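Local coordinates for esterase (Rhizomucor miehei CAU432, PDB 4WY8) that hydrolyses carboxylic esters as a fungal esterase with an alpha/beta hydrolase fold, at the interface of chains A and B. Residues are numbered along the deposited sequence; one frame, centred on the assembly and turned at random. Chains: chain A/B, esterase.

Contact 1 and contact 2 lie about 7 Å apart, measured between the centres of their C-alpha atoms, and share A:Asp308. Both are carried by the last helix of each subunit, 301-322 in chain A and 301-321 in chain B, with helix 101-111 of chain A lending an arginine to contact 1. The shared aspartate turns its carboxylate to a lysine in contact 1 and its backbone carbonyl to a methyl group in contact 2. Charged pairing thus sits next to close helix packing. The two-fold symmetry repeats contact 1 with chains exchanged, in a dimer that may be the biological one.

Contact 1: the interface of chains A and B. Residues chain A 110, 304-305, 308; chain B 316.
A:Asp308 and B:Lys316 form a salt bridge between the C-terminal helices of the two subunits. NZ of the lysine donates to OD2 of the aspartate at 2.8 Å, on the syn lone pair, the side facing OD1. The two side chains cross at about a right angle. B:Lys316 sets out with CG anti to its backbone N (chi1 176°), then bends at each following torsion, curling its chain round OD2: CE passes 3.3 Å from that oxygen.

Further hydrogen bonds, all within chain A, fix the acceptor side. A:Arg110 NH1 reaches A:Asp308 OD1 at 2.7 Å, a second salt bridge, which comes in 56° above the carboxylate plane. The carboxylate is therefore shared, one oxygen to its own subunit's arginine and the other to the partner's lysine. The same guanidinium grips A:Ser304 end-on: NH1 and NH2 converge on OG at 2.8 and 2.7 Å, with OG 2° from the guanidinium plane. This fork should limit rotation of the arginine and so orient the aspartate.

The two cationic groups meet the same carboxylate, NZ of B:Lys316 coming 3.6 Å from NH1 of A:Arg110, and would be expected to favour its ionised form. A:Glu305 is a looser neighbour, its carboxylate oxygen OE2 5.5 Å from B:Lys316 NZ, while OE1 lies 4.1 Å from the lysine's CG.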
loop_
_atom_site.group_PDB
_atom_site.type_symbol
_atom_site.label_atom_id
_atom_site.label_comp_id
_atom_site.label_asym_id
_atom_site.label_seq_id
_atom_site.Cartn_x
_atom_site.Cartn_y
_atom_site.Cartn_z
ATOM N N ARG A 110 5.894 13.989 8.384
ATOM C CA ARG A 110 4.937 12.905 8.598
ATOM C C ARG A 110 5.574 11.777 9.408
ATOM O O ARG A 110 4.936 11.202 10.260
ATOM C CB ARG A 110 4.400 12.373 7.275
ATOM C CG ARG A 110 3.505 13.370 6.539
ATOM C CD ARG A 110 2.934 12.741 5.278
ATOM N NE ARG A 110 2.486 13.734 4.302
ATOM C CZ ARG A 110 1.577 13.500 3.356
ATOM N NH1 ARG A 110 1.000 12.301 3.266
ATOM N NH2 ARG A 110 1.259 14.459 2.490
ATOM N N SER A 304 0.730 11.508 -1.936
ATOM C CA SER A 304 0.515 11.707 -0.501
ATOM C C SER A 304 0.027 10.439 0.199
ATOM O O SER A 304 0.463 10.121 1.340
ATOM C CB SER A 304 -0.467 12.858 -0.267
ATOM O OG SER A 304 -0.628 13.110 1.121
ATOM N N GLU A 305 -0.890 9.723 -0.451
ATOM C CA GLU A 305 -1.323 8.458 0.145
ATOM C C GLU A 305 -0.114 7.533 0.306
ATOM O O GLU A 305 0.094 6.914 1.352
ATOM C CB GLU A 305 -2.390 7.764 -0.702
ATOM C CG GLU A 305 -3.603 8.619 -1.033
ATOM C CD GLU A 305 -4.392 9.093 0.185
ATOM O OE1 GLU A 305 -4.415 8.416 1.252
ATOM O OE2 GLU A 305 -4.993 10.187 0.066
ATOM N N ASP A 308 1.909 8.376 3.246
ATOM C CA ASP A 308 1.286 7.905 4.487
ATOM C C ASP A 308 1.532 6.388 4.707
ATOM O O ASP A 308 1.782 5.920 5.831
ATOM C CB ASP A 308 -0.218 8.210 4.477
ATOM C CG ASP A 308 -0.519 9.708 4.638
ATOM O OD1 ASP A 308 0.366 10.462 5.133
ATOM O OD2 ASP A 308 -1.647 10.123 4.256
ATOM N N LYS B 316 -5.814 9.193 7.662
ATOM C CA LYS B 316 -5.882 10.313 6.718
ATOM C C LYS B 316 -7.351 10.679 6.437
ATOM O O LYS B 316 -7.718 11.854 6.467
ATOM C CB LYS B 316 -5.122 9.996 5.434
ATOM C CG LYS B 316 -5.208 11.059 4.315
ATOM C CD LYS B 316 -4.881 12.469 4.811
ATOM C CE LYS B 316 -3.445 12.628 5.300
ATOM N NZ LYS B 316 -2.456 12.751 4.174
#

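Contact 2: the interface of chains A and B. Residues chain A 308, 312; chain B 308, 312.
A:Ala312 and B:Ala312 meet methyl to methyl where the C-terminal helices of the two subunits pass each other. Their CB atoms are 3.7 Å apart, a normal van der Waals separation, and each methyl points into the interface from its own helix. The small side chains let the backbones come near: the CA atoms of A:Ala312 and B:Ala312 are 6.1 Å apart. This apolar pair joins equivalent residues, as expected for a position close to the two-fold axis.

A second kind of contact sets each methyl against the backbone of the opposite helix. CB of B:Ala312 lies 3.7 Å from the carbonyl oxygen O of A:Asp308, and CB of A:Ala312 lies 3.7 Å from O of B:Asp308. The methyl stands to the flank of the carbonyl rather than beyond its end, the angle from C through O of A:Asp308 to CB of B:Ala312 being 106°. The same carbonyl points along its own helix, with O of A:Asp308 2.9 Å from N of A:Ala312, the i to i+4 relation of an alpha-helix. The methyls therefore rest against helical backbone.

The aspartate side chains leave this seam. CG of A:Asp308 is anti to its carbonyl carbon (chi1 -71°), which directs the carboxylate away from the alanines: OD2 is 6.2 Å from CB of B:Ala312. B:Asp308 takes nearly the same conformation, so both carboxylates turn off to the sides of the alanine pair.

In the fold, all four residues belong to the final helix of the chain, 301-322 in A and 301-321 in B. The vectors from CA of residue 308 to CA of residue 312 run about 30° from exact opposition, so the helices pass nearly antiparallel, and the pairing of equivalent alanines puts the crossing close to the two-fold axis.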
loop_
_atom_site.group_PDB
_atom_site.type_symbol
_atom_site.label_atom_id
_atom_site.label_comp_id
_atom_site.label_asym_id
_atom_site.label_seq_id
_atom_site.Cartn_x
_atom_site.Cartn_y
_atom_site.Cartn_z
ATOM N N ASP A 308 1.909 8.376 3.246
ATOM C CA ASP A 308 1.286 7.905 4.487
ATOM C C ASP A 308 1.532 6.388 4.707
ATOM O O ASP A 308 1.782 5.920 5.831
ATOM C CB ASP A 308 -0.218 8.210 4.477
ATOM C CG ASP A 308 -0.519 9.708 4.638
ATOM O OD1 ASP A 308 0.366 10.462 5.133
ATOM O OD2 ASP A 308 -1.647 10.123 4.256
ATOM N N ALA A 312 3.595 4.547 7.701
ATOM C CA ALA A 312 3.048 3.455 8.522
ATOM C C ALA A 312 4.018 2.263 8.586
ATOM O O ALA A 312 4.246 1.654 9.647
ATOM C CB ALA A 312 1.696 3.006 7.974
ATOM N N ASP B 308 -1.731 -2.373 8.751
ATOM C CA ASP B 308 -1.074 -1.096 9.048
ATOM C C ASP B 308 -1.332 -0.036 7.947
ATOM O O ASP B 308 -1.541 1.174 8.234
ATOM C CB ASP B 308 0.434 -1.282 9.245
ATOM C CG ASP B 308 0.779 -2.001 10.547
ATOM O OD1 ASP B 308 -0.099 -2.110 11.439
ATOM O OD2 ASP B 308 1.963 -2.403 10.700
ATOM N N ALA B 312 -3.344 3.574 8.353
ATOM C CA ALA B 312 -2.808 4.872 7.924
ATOM C C ALA B 312 -3.795 5.614 7.013
ATOM O O ALA B 312 -4.043 6.826 7.166
ATOM C CB ALA B 312 -1.473 4.687 7.214
#